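Local coordinates for protein putative metal-dependent isothiocyanate hydrolase SaxA (Pectobacterium carotovorum, PDB 6BRM) that probably hydrolyses isothiocyanates, plant defence compounds, using a pair of zinc ions bound in a metallo-beta-lactamase-like fold, at residues F115-T120 and F151-E156; F178-V183 and K210-A215; V60-L65 and D84-T89. All blocks are in the same frame, centred on the assembly; numbering follows the deposited sequence.

Interaction 1: residues F115-T120 and F151-E156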
ATOM      1  N   PHE B 115      -0.366  24.908  -1.288  1.00 45.91           N
ATOM      2  CA  PHE B 115       0.194  26.177  -1.772  1.00 46.11           C
ATOM      3  C   PHE B 115      -0.756  27.311  -1.411  1.00 47.38           C
ATOM      4  O   PHE B 115      -1.976  27.114  -1.368  1.00 48.96           O
ATOM      5  CB  PHE B 115       0.442  26.125  -3.283  1.00 44.31           C
ATOM      6  CG  PHE B 115       1.431  25.074  -3.692  1.00 42.85           C
ATOM      7  CD1 PHE B 115       2.791  25.254  -3.453  1.00 43.17           C
ATOM      8  CD2 PHE B 115       1.010  23.897  -4.304  1.00 41.95           C
ATOM      9  CE1 PHE B 115       3.713  24.283  -3.821  1.00 41.77           C
ATOM     10  CE2 PHE B 115       1.924  22.923  -4.672  1.00 41.31           C
ATOM     11  CZ  PHE B 115       3.278  23.116  -4.431  1.00 41.53           C
ATOM     12  N   VAL B 116      -0.190  28.491  -1.161  1.00 48.41           N
ATOM     13  CA  VAL B 116      -0.941  29.636  -0.614  1.00 49.74           C
ATOM     14  C   VAL B 116      -2.072  30.120  -1.544  1.00 50.28           C
ATOM     15  O   VAL B 116      -3.109  30.586  -1.076  1.00 50.75           O
ATOM     16  CB  VAL B 116       0.016  30.797  -0.219  1.00 49.81           C
ATOM     17  CG1 VAL B 116       0.582  31.510  -1.445  1.00 49.72           C
ATOM     18  CG2 VAL B 116      -0.679  31.780   0.711  1.00 51.37           C
ATOM     19  N   ASP B 117      -1.855  29.986  -2.852  1.00 50.54           N
ATOM     20  CA  ASP B 117      -2.877  30.193  -3.891  1.00 49.69           C
ATOM     21  C   ASP B 117      -4.218  29.485  -3.631  1.00 47.05           C
ATOM     22  O   ASP B 117      -5.267  29.975  -4.051  1.00 46.56           O
ATOM     23  CB  ASP B 117      -2.302  29.715  -5.239  1.00 52.41           C
ATOM     24  CG  ASP B 117      -3.325  29.723  -6.359  1.00 52.79           C
ATOM     25  OD1 ASP B 117      -3.908  30.801  -6.608  1.00 52.78           O
ATOM     26  OD2 ASP B 117      -3.545  28.652  -6.976  1.00 51.83           O
ATOM     27  N   GLY B 118      -4.173  28.333  -2.961  1.00 46.39           N
ATOM     28  CA  GLY B 118      -5.356  27.495  -2.721  1.00 44.39           C
ATOM     29  C   GLY B 118      -5.238  26.125  -3.370  1.00 43.47           C
ATOM     30  O   GLY B 118      -6.051  25.242  -3.101  1.00 44.49           O
ATOM     31  N   LEU B 119      -4.240  25.949  -4.238  1.00 42.54           N
ATOM     32  CA  LEU B 119      -3.982  24.665  -4.885  1.00 41.07           C
ATOM     33  C   LEU B 119      -3.320  23.711  -3.904  1.00 40.57           C
ATOM     34  O   LEU B 119      -2.336  24.068  -3.252  1.00 41.84           O
ATOM     35  CB  LEU B 119      -3.072  24.855  -6.107  1.00 39.71           C
ATOM     36  CG  LEU B 119      -2.815  23.634  -6.993  1.00 39.12           C
ATOM     37  CD1 LEU B 119      -4.091  23.209  -7.701  1.00 38.98           C
ATOM     38  CD2 LEU B 119      -1.723  23.933  -8.004  1.00 40.07           C
ATOM     39  N   THR B 120      -3.860  22.501  -3.820  1.00 40.21           N
ATOM     40  CA  THR B 120      -3.299  21.431  -3.007  1.00 41.35           C
ATOM     41  C   THR B 120      -2.983  20.259  -3.929  1.00 42.33           C
ATOM     42  O   THR B 120      -3.813  19.898  -4.768  1.00 43.44           O
ATOM     43  CB  THR B 120      -4.298  20.973  -1.926  1.00 41.87           C
ATOM     44  OG1 THR B 120      -4.796  22.115  -1.218  1.00 43.08           O
ATOM     45  CG2 THR B 120      -3.641  20.024  -0.940  1.00 41.94           C
ATOM     46  N   PHE B 151      -5.260  16.558  -7.464  1.00 39.07           N
ATOM     47  CA  PHE B 151      -5.234  18.020  -7.543  1.00 38.21           C
ATOM     48  C   PHE B 151      -6.527  18.569  -6.951  1.00 37.71           C
ATOM     49  O   PHE B 151      -7.612  18.188  -7.380  1.00 38.54           O
ATOM     50  CB  PHE B 151      -5.088  18.482  -8.991  1.00 37.82           C
ATOM     51  CG  PHE B 151      -3.730  18.233  -9.576  1.00 37.22           C
ATOM     52  CD1 PHE B 151      -3.428  17.023 -10.177  1.00 37.89           C
ATOM     53  CD2 PHE B 151      -2.753  19.221  -9.535  1.00 37.83           C
ATOM     54  CE1 PHE B 151      -2.172  16.794 -10.723  1.00 38.14           C
ATOM     55  CE2 PHE B 151      -1.494  19.001 -10.073  1.00 37.98           C
ATOM     56  CZ  PHE B 151      -1.203  17.785 -10.669  1.00 38.28           C
ATOM     57  N   THR B 152      -6.397  19.477  -5.984  1.00 38.20           N
ATOM     58  CA  THR B 152      -7.524  20.005  -5.210  1.00 37.72           C
ATOM     59  C   THR B 152      -7.485  21.531  -5.259  1.00 37.86           C
ATOM     60  O   THR B 152      -6.419  22.130  -5.107  1.00 39.43           O
ATOM     61  CB  THR B 152      -7.473  19.448  -3.759  1.00 37.92           C
ATOM     62  OG1 THR B 152      -8.252  18.246  -3.691  1.00 38.44           O
ATOM     63  CG2 THR B 152      -7.996  20.421  -2.708  1.00 38.40           C
ATOM     64  N   HIS B 153      -8.651  22.138  -5.488  1.00 37.26           N
ATOM     65  CA  HIS B 153      -8.826  23.601  -5.521  1.00 37.39           C
ATOM     66  C   HIS B 153     -10.321  23.917  -5.630  1.00 39.61           C
ATOM     67  O   HIS B 153     -11.050  23.197  -6.308  1.00 40.16           O
ATOM     68  CB  HIS B 153      -8.097  24.216  -6.727  1.00 36.24           C
ATOM     69  CG  HIS B 153      -7.856  25.692  -6.616  1.00 35.48           C
ATOM     70  ND1 HIS B 153      -8.860  26.626  -6.740  1.00 34.59           N
ATOM     71  CD2 HIS B 153      -6.718  26.395  -6.414  1.00 33.81           C
ATOM     72  CE1 HIS B 153      -8.357  27.838  -6.603  1.00 34.18           C
ATOM     73  NE2 HIS B 153      -7.058  27.726  -6.401  1.00 34.44           N
ATOM     74  N   HIS B 154     -10.780  24.970  -4.954  1.00 42.98           N
ATOM     75  CA  HIS B 154     -12.099  25.576  -5.255  1.00 46.24           C
ATOM     76  C   HIS B 154     -12.081  26.208  -6.664  1.00 49.67           C
ATOM     77  O   HIS B 154     -11.020  26.353  -7.262  1.00 51.99           O
ATOM     78  CB  HIS B 154     -12.525  26.589  -4.171  1.00 45.89           C
ATOM     79  CG  HIS B 154     -11.680  27.830  -4.099  1.00 44.64           C
ATOM     80  ND1 HIS B 154     -12.123  29.055  -4.549  1.00 43.96           N
ATOM     81  CD2 HIS B 154     -10.437  28.041  -3.599  1.00 44.95           C
ATOM     82  CE1 HIS B 154     -11.185  29.964  -4.346  1.00 45.61           C
ATOM     83  NE2 HIS B 154     -10.151  29.375  -3.772  1.00 45.37           N
ATOM     84  N   ASP B 155     -13.246  26.542  -7.210  1.00 52.16           N
ATOM     85  CA  ASP B 155     -13.366  26.964  -8.635  1.00 54.40           C
ATOM     86  C   ASP B 155     -13.022  25.862  -9.662  1.00 53.40           C
ATOM     87  O   ASP B 155     -13.016  26.133 -10.866  1.00 53.69           O
ATOM     88  CB  ASP B 155     -12.505  28.207  -8.970  1.00 55.06           C
ATOM     89  CG  ASP B 155     -12.591  29.306  -7.926  1.00 56.77           C
ATOM     90  OD1 ASP B 155     -13.492  29.264  -7.059  1.00 59.61           O
ATOM     91  OD2 ASP B 155     -11.745  30.224  -7.988  1.00 56.23           O
ATOM     92  N   GLU B 156     -12.761  24.635  -9.203  1.00 51.31           N
ATOM     93  CA  GLU B 156     -12.217  23.577 -10.057  1.00 50.99           C
ATOM     94  C   GLU B 156     -12.558  22.205  -9.465  1.00 52.33           C
ATOM     95  O   GLU B 156     -12.492  22.017  -8.249  1.00 53.44           O
ATOM     96  CB  GLU B 156     -10.695  23.736 -10.194  1.00 48.81           C
ATOM     97  CG  GLU B 156     -10.115  23.175 -11.486  1.00 47.88           C
ATOM     98  CD  GLU B 156      -9.941  24.217 -12.583  1.00 47.13           C
ATOM     99  OE1 GLU B 156     -10.707  24.181 -13.568  1.00 47.19           O
ATOM    100  OE2 GLU B 156      -9.037  25.071 -12.469  1.00 44.60           O
TER
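The carbonyl oxygen of Thr152 takes the backbone N-H of Thr120 in a nearly straight bond (N to O 2.9 Å, 171° at the hydrogen) and also faces the CA-H of Leu119, whose CA lies 3.5 Å from it. The return bond, Thr152 N to Thr120 O, completes an antiparallel hydrogen-bonded pair. On the face carrying both threonines the side chains lie side by side and point the same way, Thr120 CB 3.8 Å from Thr152 CG2. Beyond this pair the imidazole of His153 lies beside the turn. Its chi1 of -162° sets CG anti to the backbone N, next to the carbonyl carbon. CD2 is the ring atom nearest Leu119 N, which stands oblique to the ring, and Asp117 OD2 approaches the ring edge near NE2 without a hydrogen bond; the exact ring position is doubtful. Gly118 N to Phe115 O and Phe115 N to Leu119 O close the turn itself. Phe151 packs on Phe20 of the other sheet, and Tyr15 touches Leu119 and His153. The turn joins strands 112-114 and 120-124 as a beta-hairpin, and the second of these pairs antiparallel with strand 148-152 in one of the two sheets of the metallo-beta-lactamase alpha-beta-beta-alpha sandwich.

Interaction 2: residues F178-V183 and K210-A215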
ATOM      1  N   PHE B 178     -10.483  11.304  -1.158  1.00 45.70           N
ATOM      2  CA  PHE B 178     -10.541  12.535  -1.963  1.00 46.08           C
ATOM      3  C   PHE B 178     -11.780  12.635  -2.861  1.00 46.79           C
ATOM      4  O   PHE B 178     -12.148  13.742  -3.263  1.00 44.69           O
ATOM      5  CB  PHE B 178      -9.271  12.695  -2.804  1.00 45.71           C
ATOM      6  CG  PHE B 178      -8.005  12.701  -1.994  1.00 44.63           C
ATOM      7  CD1 PHE B 178      -7.645  13.819  -1.253  1.00 44.24           C
ATOM      8  CD2 PHE B 178      -7.175  11.584  -1.961  1.00 44.22           C
ATOM      9  CE1 PHE B 178      -6.481  13.827  -0.499  1.00 44.54           C
ATOM     10  CE2 PHE B 178      -6.009  11.586  -1.212  1.00 44.16           C
ATOM     11  CZ  PHE B 178      -5.660  12.709  -0.478  1.00 44.50           C
ATOM     12  N   LYS B 179     -12.401  11.491  -3.176  1.00 47.21           N
ATOM     13  CA  LYS B 179     -13.656  11.427  -3.949  1.00 50.26           C
ATOM     14  C   LYS B 179     -13.609  12.227  -5.259  1.00 50.85           C
ATOM     15  O   LYS B 179     -14.384  13.173  -5.440  1.00 50.74           O
ATOM     16  CB  LYS B 179     -14.847  11.859  -3.078  1.00 51.75           C
ATOM     17  CG  LYS B 179     -14.997  11.043  -1.797  1.00 52.58           C
ATOM     18  CD  LYS B 179     -16.452  10.792  -1.422  1.00 52.56           C
ATOM     19  CE  LYS B 179     -17.064   9.673  -2.254  1.00 53.46           C
ATOM     20  NZ  LYS B 179     -18.393   9.243  -1.739  1.00 53.94           N
ATOM     21  N   PRO B 180     -12.694  11.851  -6.176  1.00 52.64           N
ATOM     22  CA  PRO B 180     -12.515  12.644  -7.393  1.00 53.11           C
ATOM     23  C   PRO B 180     -13.663  12.476  -8.381  1.00 53.54           C
ATOM     24  O   PRO B 180     -14.152  11.362  -8.566  1.00 55.10           O
ATOM     25  CB  PRO B 180     -11.212  12.090  -7.998  1.00 52.97           C
ATOM     26  CG  PRO B 180     -10.673  11.100  -7.016  1.00 52.75           C
ATOM     27  CD  PRO B 180     -11.830  10.657  -6.190  1.00 52.58           C
ATOM     28  N   GLU B 181     -14.085  13.576  -8.999  1.00 54.75           N
ATOM     29  CA  GLU B 181     -15.026  13.519 -10.123  1.00 57.26           C
ATOM     30  C   GLU B 181     -14.340  12.978 -11.390  1.00 55.39           C
ATOM     31  O   GLU B 181     -15.002  12.419 -12.262  1.00 54.36           O
ATOM     32  CB  GLU B 181     -15.651  14.897 -10.402  1.00 60.37           C
ATOM     33  CG  GLU B 181     -16.543  15.435  -9.284  1.00 62.59           C
ATOM     34  CD  GLU B 181     -15.862  16.484  -8.415  1.00 66.42           C
ATOM     35  OE1 GLU B 181     -15.873  17.677  -8.793  1.00 68.77           O
ATOM     36  OE2 GLU B 181     -15.328  16.121  -7.344  1.00 70.09           O
ATOM     37  N   ILE B 182     -13.019  13.156 -11.481  1.00 54.89           N
ATOM     38  CA  ILE B 182     -12.213  12.675 -12.606  1.00 54.53           C
ATOM     39  C   ILE B 182     -11.089  11.774 -12.090  1.00 51.53           C
ATOM     40  O   ILE B 182     -10.279  12.199 -11.263  1.00 49.44           O
ATOM     41  CB  ILE B 182     -11.581  13.853 -13.383  1.00 56.50           C
ATOM     42  CG1 ILE B 182     -12.664  14.817 -13.892  1.00 57.36           C
ATOM     43  CG2 ILE B 182     -10.737  13.348 -14.553  1.00 57.02           C
ATOM     44  CD1 ILE B 182     -12.144  16.212 -14.156  1.00 58.48           C
ATOM     45  N   VAL B 183     -11.042  10.540 -12.588  1.00 51.05           N
ATOM     46  CA  VAL B 183      -9.975   9.590 -12.262  1.00 50.19           C
ATOM     47  C   VAL B 183      -9.273   9.186 -13.559  1.00 48.74           C
ATOM     48  O   VAL B 183      -9.870   8.510 -14.397  1.00 49.06           O
ATOM     49  CB  VAL B 183     -10.528   8.343 -11.533  1.00 50.69           C
ATOM     50  CG1 VAL B 183      -9.395   7.452 -11.043  1.00 51.54           C
ATOM     51  CG2 VAL B 183     -11.393   8.758 -10.350  1.00 51.17           C
ATOM     52  N   LYS B 210     -17.919   1.093 -10.022  1.00 62.74           N
ATOM     53  CA  LYS B 210     -18.789   0.494  -8.997  1.00 62.86           C
ATOM     54  C   LYS B 210     -18.580   1.175  -7.644  1.00 61.86           C
ATOM     55  O   LYS B 210     -19.542   1.474  -6.940  1.00 61.58           O
ATOM     56  CB  LYS B 210     -18.539  -1.015  -8.870  1.00 62.68           C
ATOM     57  CG  LYS B 210     -19.135  -1.829 -10.007  1.00 62.87           C
ATOM     58  CD  LYS B 210     -18.687  -3.281  -9.964  1.00 62.44           C
ATOM     59  CE  LYS B 210     -19.324  -4.083 -11.088  1.00 62.69           C
ATOM     60  NZ  LYS B 210     -18.610  -5.364 -11.346  1.00 62.45           N
ATOM     61  N   MET B 211     -17.316   1.411  -7.300  1.00 63.61           N
ATOM     62  CA  MET B 211     -16.935   2.102  -6.062  1.00 63.76           C
ATOM     63  C   MET B 211     -17.423   3.553  -6.061  1.00 63.29           C
ATOM     64  O   MET B 211     -17.998   4.017  -5.074  1.00 63.67           O
ATOM     65  CB  MET B 211     -15.404   2.086  -5.888  1.00 65.28           C
ATOM     66  CG  MET B 211     -14.917   2.030  -4.446  1.00 67.01           C
ATOM     67  SD  MET B 211     -14.368   0.380  -3.952  1.00 67.62           S
ATOM     68  CE  MET B 211     -15.815  -0.603  -4.333  1.00 66.24           C
ATOM     69  N   LEU B 212     -17.201   4.246  -7.179  1.00 62.61           N
ATOM     70  CA  LEU B 212     -17.423   5.688  -7.287  1.00 62.28           C
ATOM     71  C   LEU B 212     -18.202   6.027  -8.579  1.00 62.11           C
ATOM     72  O   LEU B 212     -17.624   6.536  -9.544  1.00 61.25           O
ATOM     73  CB  LEU B 212     -16.060   6.390  -7.239  1.00 62.55           C
ATOM     74  CG  LEU B 212     -16.007   7.874  -6.883  1.00 62.87           C
ATOM     75  CD1 LEU B 212     -16.435   8.118  -5.442  1.00 62.68           C
ATOM     76  CD2 LEU B 212     -14.595   8.391  -7.108  1.00 63.51           C
ATOM     77  N   PRO B 213     -19.524   5.751  -8.596  1.00 62.92           N
ATOM     78  CA  PRO B 213     -20.336   5.867  -9.824  1.00 64.48           C
ATOM     79  C   PRO B 213     -20.583   7.283 -10.359  1.00 66.39           C
ATOM     80  O   PRO B 213     -21.023   7.420 -11.499  1.00 68.05           O
ATOM     81  CB  PRO B 213     -21.661   5.200  -9.434  1.00 63.96           C
ATOM     82  CG  PRO B 213     -21.746   5.362  -7.959  1.00 63.54           C
ATOM     83  CD  PRO B 213     -20.336   5.297  -7.449  1.00 63.08           C
ATOM     84  N   THR B 214     -20.321   8.310  -9.550  1.00 67.53           N
ATOM     85  CA  THR B 214     -20.363   9.701 -10.011  1.00 66.87           C
ATOM     86  C   THR B 214     -19.215  10.021 -10.965  1.00 66.18           C
ATOM     87  O   THR B 214     -19.369  10.827 -11.884  1.00 66.86           O
ATOM     88  CB  THR B 214     -20.246  10.687  -8.835  1.00 67.76           C
ATOM     89  OG1 THR B 214     -19.024  10.441  -8.124  1.00 67.93           O
ATOM     90  CG2 THR B 214     -21.424  10.540  -7.886  1.00 68.35           C
ATOM     91  N   ALA B 215     -18.067   9.388 -10.727  1.00 64.47           N
ATOM     92  CA  ALA B 215     -16.821   9.725 -11.407  1.00 62.09           C
ATOM     93  C   ALA B 215     -16.821   9.398 -12.896  1.00 60.41           C
ATOM     94  O   ALA B 215     -17.623   8.592 -13.377  1.00 60.80           O
ATOM     95  CB  ALA B 215     -15.652   9.025 -10.725  1.00 62.34           C
TER
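Lys179, the first residue beyond helix 169-178, meets Leu212 through the aliphatic part of its side chain. The chain bends at chi2 and chi3, and CE lies 3.6 Å from Leu212 CD1, the two side chains crossing at a slant. This is a methylene-to-methyl contact, made by CE rather than by the charged end. Positive phi at Lys179 (51°) turns the backbone out of the helix and leads it into Pro180. Pro180 meets the second methyl of the same leucine with two atoms, ring carbon CD, 3.7 Å from Leu212 CD2, and its carbonyl oxygen. Ring and leucine cross at about a right angle. CG of Leu212 is anti to the backbone N (chi1 -161°), and its two methyls part there, CD1 to Lys179 and CD2 to Pro180. Pro180 O also faces Ala215 CB, at 3.5 Å. The contact joins the start of a beta-alpha-beta crossover to its last link: strand 182-186 is followed by helix 203-211 and then by the neighbouring parallel strand 216-220, and segment 210-215 leads from that helix to the second strand. Glu181 comes next. Its CB points away from the link, but its carbonyl oxygen receives the CA-H of Ala215, with Ala215 CA 3.4 Å from Glu181 O. Glu181 and Val183 are both joined by backbone hydrogen bonds to Thr216, so the sheet pairing starts immediately after Ala215. A type I turn from Leu212 to Ala215, closed by Ala215 N to Leu212 O at 3.1 Å, brings the chain round to this point. At Val183 the side chain points toward the link, and its CG2 reaches Ala215 CB at 4.3 Å, while Tyr160, Tyr171 and Leu175 also pack against this valine.

Interaction 3: residues V60-L65 and D84-T89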
ATOM      1  N   VAL B  60       4.953  25.803 -19.990  1.00 58.53           N
ATOM      2  CA  VAL B  60       4.479  25.137 -18.772  1.00 57.22           C
ATOM      3  C   VAL B  60       5.176  25.727 -17.532  1.00 56.34           C
ATOM      4  O   VAL B  60       6.322  26.175 -17.611  1.00 57.30           O
ATOM      5  CB  VAL B  60       4.681  23.595 -18.920  1.00 55.84           C
ATOM      6  CG1 VAL B  60       4.920  22.881 -17.594  1.00 56.41           C
ATOM      7  CG2 VAL B  60       3.493  22.968 -19.645  1.00 55.88           C
ATOM      8  N   ASP B  61       4.469  25.729 -16.399  1.00 54.45           N
ATOM      9  CA  ASP B  61       4.995  26.268 -15.133  1.00 53.42           C
ATOM     10  C   ASP B  61       5.928  25.294 -14.419  1.00 51.72           C
ATOM     11  O   ASP B  61       6.926  25.711 -13.828  1.00 50.70           O
ATOM     12  CB  ASP B  61       3.852  26.659 -14.190  1.00 53.33           C
ATOM     13  CG  ASP B  61       3.094  27.875 -14.670  1.00 52.27           C
ATOM     14  OD1 ASP B  61       3.725  28.941 -14.808  1.00 51.44           O
ATOM     15  OD2 ASP B  61       1.871  27.768 -14.904  1.00 52.09           O
ATOM     16  N   ALA B  62       5.584  24.009 -14.448  1.00 50.99           N
ATOM     17  CA  ALA B  62       6.441  22.965 -13.879  1.00 51.00           C
ATOM     18  C   ALA B  62       6.152  21.587 -14.472  1.00 49.71           C
ATOM     19  O   ALA B  62       5.062  21.332 -14.975  1.00 48.85           O
ATOM     20  CB  ALA B  62       6.281  22.927 -12.366  1.00 51.42           C
ATOM     21  N   VAL B  63       7.152  20.711 -14.396  1.00 49.59           N
ATOM     22  CA  VAL B  63       7.048  19.320 -14.836  1.00 50.10           C
ATOM     23  C   VAL B  63       6.836  18.447 -13.596  1.00 49.42           C
ATOM     24  O   VAL B  63       7.379  18.741 -12.531  1.00 48.84           O
ATOM     25  CB  VAL B  63       8.329  18.889 -15.594  1.00 51.13           C
ATOM     26  CG1 VAL B  63       8.293  17.417 -15.976  1.00 51.29           C
ATOM     27  CG2 VAL B  63       8.526  19.742 -16.845  1.00 51.84           C
ATOM     28  N   ILE B  64       6.047  17.381 -13.737  1.00 49.63           N
ATOM     29  CA  ILE B  64       5.796  16.445 -12.635  1.00 49.80           C
ATOM     30  C   ILE B  64       6.140  15.022 -13.088  1.00 50.82           C
ATOM     31  O   ILE B  64       5.575  14.532 -14.063  1.00 53.94           O
ATOM     32  CB  ILE B  64       4.334  16.517 -12.128  1.00 49.90           C
ATOM     33  CG1 ILE B  64       3.902  17.979 -11.912  1.00 50.38           C
ATOM     34  CG2 ILE B  64       4.185  15.734 -10.825  1.00 49.87           C
ATOM     35  CD1 ILE B  64       2.452  18.161 -11.518  1.00 50.25           C
ATOM     36  N   LEU B  65       7.072  14.380 -12.377  1.00 49.57           N
ATOM     37  CA  LEU B  65       7.484  12.996 -12.639  1.00 48.80           C
ATOM     38  C   LEU B  65       6.943  12.075 -11.548  1.00 49.46           C
ATOM     39  O   LEU B  65       7.338  12.194 -10.383  1.00 47.65           O
ATOM     40  CB  LEU B  65       9.016  12.882 -12.676  1.00 48.64           C
ATOM     41  CG  LEU B  65       9.768  13.107 -13.995  1.00 48.89           C
ATOM     42  CD1 LEU B  65       9.083  14.117 -14.904  1.00 49.38           C
ATOM     43  CD2 LEU B  65      11.200  13.540 -13.705  1.00 48.14           C
ATOM     44  N   ASP B  84      16.722  24.550 -16.314  1.00 55.27           N
ATOM     45  CA  ASP B  84      16.180  25.549 -15.375  1.00 55.52           C
ATOM     46  C   ASP B  84      14.655  25.451 -15.141  1.00 56.10           C
ATOM     47  O   ASP B  84      14.085  26.276 -14.414  1.00 56.11           O
ATOM     48  CB  ASP B  84      16.576  26.982 -15.808  1.00 56.66           C
ATOM     49  CG  ASP B  84      16.343  27.250 -17.295  1.00 57.23           C
ATOM     50  OD1 ASP B  84      15.268  26.887 -17.821  1.00 56.75           O
ATOM     51  OD2 ASP B  84      17.254  27.811 -17.942  1.00 57.93           O
ATOM     52  N   MET B  85      14.004  24.459 -15.755  1.00 56.19           N
ATOM     53  CA  MET B  85      12.588  24.166 -15.505  1.00 56.46           C
ATOM     54  C   MET B  85      12.394  23.609 -14.094  1.00 56.23           C
ATOM     55  O   MET B  85      13.230  22.845 -13.599  1.00 57.65           O
ATOM     56  CB  MET B  85      12.072  23.148 -16.535  1.00 57.76           C
ATOM     57  CG  MET B  85      10.613  22.719 -16.391  1.00 58.84           C
ATOM     58  SD  MET B  85       9.416  24.019 -16.745  1.00 61.80           S
ATOM     59  CE  MET B  85       9.620  24.170 -18.521  1.00 62.42           C
ATOM     60  N   LEU B  86      11.281  23.985 -13.469  1.00 54.00           N
ATOM     61  CA  LEU B  86      10.899  23.466 -12.157  1.00 53.51           C
ATOM     62  C   LEU B  86      10.360  22.033 -12.284  1.00 53.53           C
ATOM     63  O   LEU B  86       9.285  21.823 -12.854  1.00 52.63           O
ATOM     64  CB  LEU B  86       9.843  24.375 -11.511  1.00 53.55           C
ATOM     65  CG  LEU B  86       9.273  23.981 -10.139  1.00 53.73           C
ATOM     66  CD1 LEU B  86      10.366  23.768  -9.099  1.00 53.65           C
ATOM     67  CD2 LEU B  86       8.290  25.040  -9.668  1.00 54.63           C
ATOM     68  N   ILE B  87      11.101  21.061 -11.751  1.00 52.49           N
ATOM     69  CA  ILE B  87      10.697  19.654 -11.790  1.00 50.86           C
ATOM     70  C   ILE B  87      10.212  19.205 -10.412  1.00 50.06           C
ATOM     71  O   ILE B  87      10.920  19.373  -9.419  1.00 49.76           O
ATOM     72  CB  ILE B  87      11.856  18.718 -12.215  1.00 51.68           C
ATOM     73  CG1 ILE B  87      12.658  19.290 -13.398  1.00 52.87           C
ATOM     74  CG2 ILE B  87      11.321  17.331 -12.554  1.00 51.68           C
ATOM     75  CD1 ILE B  87      11.857  19.534 -14.660  1.00 53.12           C
ATOM     76  N   TYR B  88       9.014  18.624 -10.373  1.00 48.84           N
ATOM     77  CA  TYR B  88       8.442  18.033  -9.165  1.00 48.40           C
ATOM     78  C   TYR B  88       8.627  16.513  -9.213  1.00 49.94           C
ATOM     79  O   TYR B  88       8.077  15.855 -10.100  1.00 50.89           O
ATOM     80  CB  TYR B  88       6.946  18.371  -9.060  1.00 48.09           C
ATOM     81  CG  TYR B  88       6.638  19.748  -8.487  1.00 48.04           C
ATOM     82  CD1 TYR B  88       6.962  20.065  -7.166  1.00 47.32           C
ATOM     83  CD2 TYR B  88       6.003  20.726  -9.257  1.00 48.63           C
ATOM     84  CE1 TYR B  88       6.677  21.313  -6.632  1.00 47.60           C
ATOM     85  CE2 TYR B  88       5.712  21.981  -8.730  1.00 48.26           C
ATOM     86  CZ  TYR B  88       6.051  22.268  -7.416  1.00 47.89           C
ATOM     87  OH  TYR B  88       5.772  23.503  -6.885  1.00 46.20           O
ATOM     88  N   THR B  89       9.391  15.962  -8.265  1.00 49.06           N
ATOM     89  CA  THR B  89       9.639  14.516  -8.195  1.00 47.87           C
ATOM     90  C   THR B  89       8.912  13.840  -7.034  1.00 48.81           C
ATOM     91  O   THR B  89       8.449  14.489  -6.098  1.00 49.86           O
ATOM     92  CB  THR B  89      11.140  14.195  -8.079  1.00 47.84           C
ATOM     93  OG1 THR B  89      11.654  14.700  -6.841  1.00 48.84           O
ATOM     94  CG2 THR B  89      11.910  14.799  -9.246  1.00 48.57           C
TER
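Val63 and Ile87 form one rung of two parallel strands, their side chains lying side by side and pointing the same way. The strands are the two ends of a beta-alpha-beta unit, strand 62-64, helix 75-80 and strand 87-89, with axes 24° apart. On the face of these two residues, Ile87 bends CD1 back toward Val63 CB (3.7 Å). Val63 CG2 meets Met85 CG at 3.7 Å, the two side chains crossing at about a right angle, and the bent methionine carries SD toward the carbonyl of Val60. Farther on, Leu65 CD2 sits against Ile87 CG2. The face of Ile64 and Tyr88 is shaped by the small Ala62: its CB meets both Leu86 CG and Tyr88 CE2, 3.9 and 3.8 Å away, the two lying to one side of it, and stands oblique to the ring. Ile64 lies against the root of Tyr88, CG1 to CB, and also packs on Leu149 of the other sheet. Three backbone bonds set the register: Val63 N to Leu86 O, Tyr88 N to Val63 O and Leu65 N to Tyr88 O. Leu65 N lies 2.9 Å from Tyr88 O, with 171° at the hydrogen.

In the fold
The three contacts follow one another along the chain in the order 3, 1, 2. Interactions 1 and 2 reach the same mixed sheet, their nearest atoms about 5 Å apart without touching; interaction 3 belongs to the other sheet. Interactions 1 and 3 meet between the two sheets, where Phe151 CZ lies 3.8 Å from Ile64 CD1. A second touch comes from the hairpin loop, with Phe115 CZ 3.5 Å from Tyr88 OH. Interactions 2 and 3 are far apart, about 27 Å between centres. Interaction 3 comes nearest the metals: the side chain of Leu65 is about 6 Å from that of the zinc ligand His72 and about 11 Å from a zinc ion. The other two contacts lie away from the metal sites.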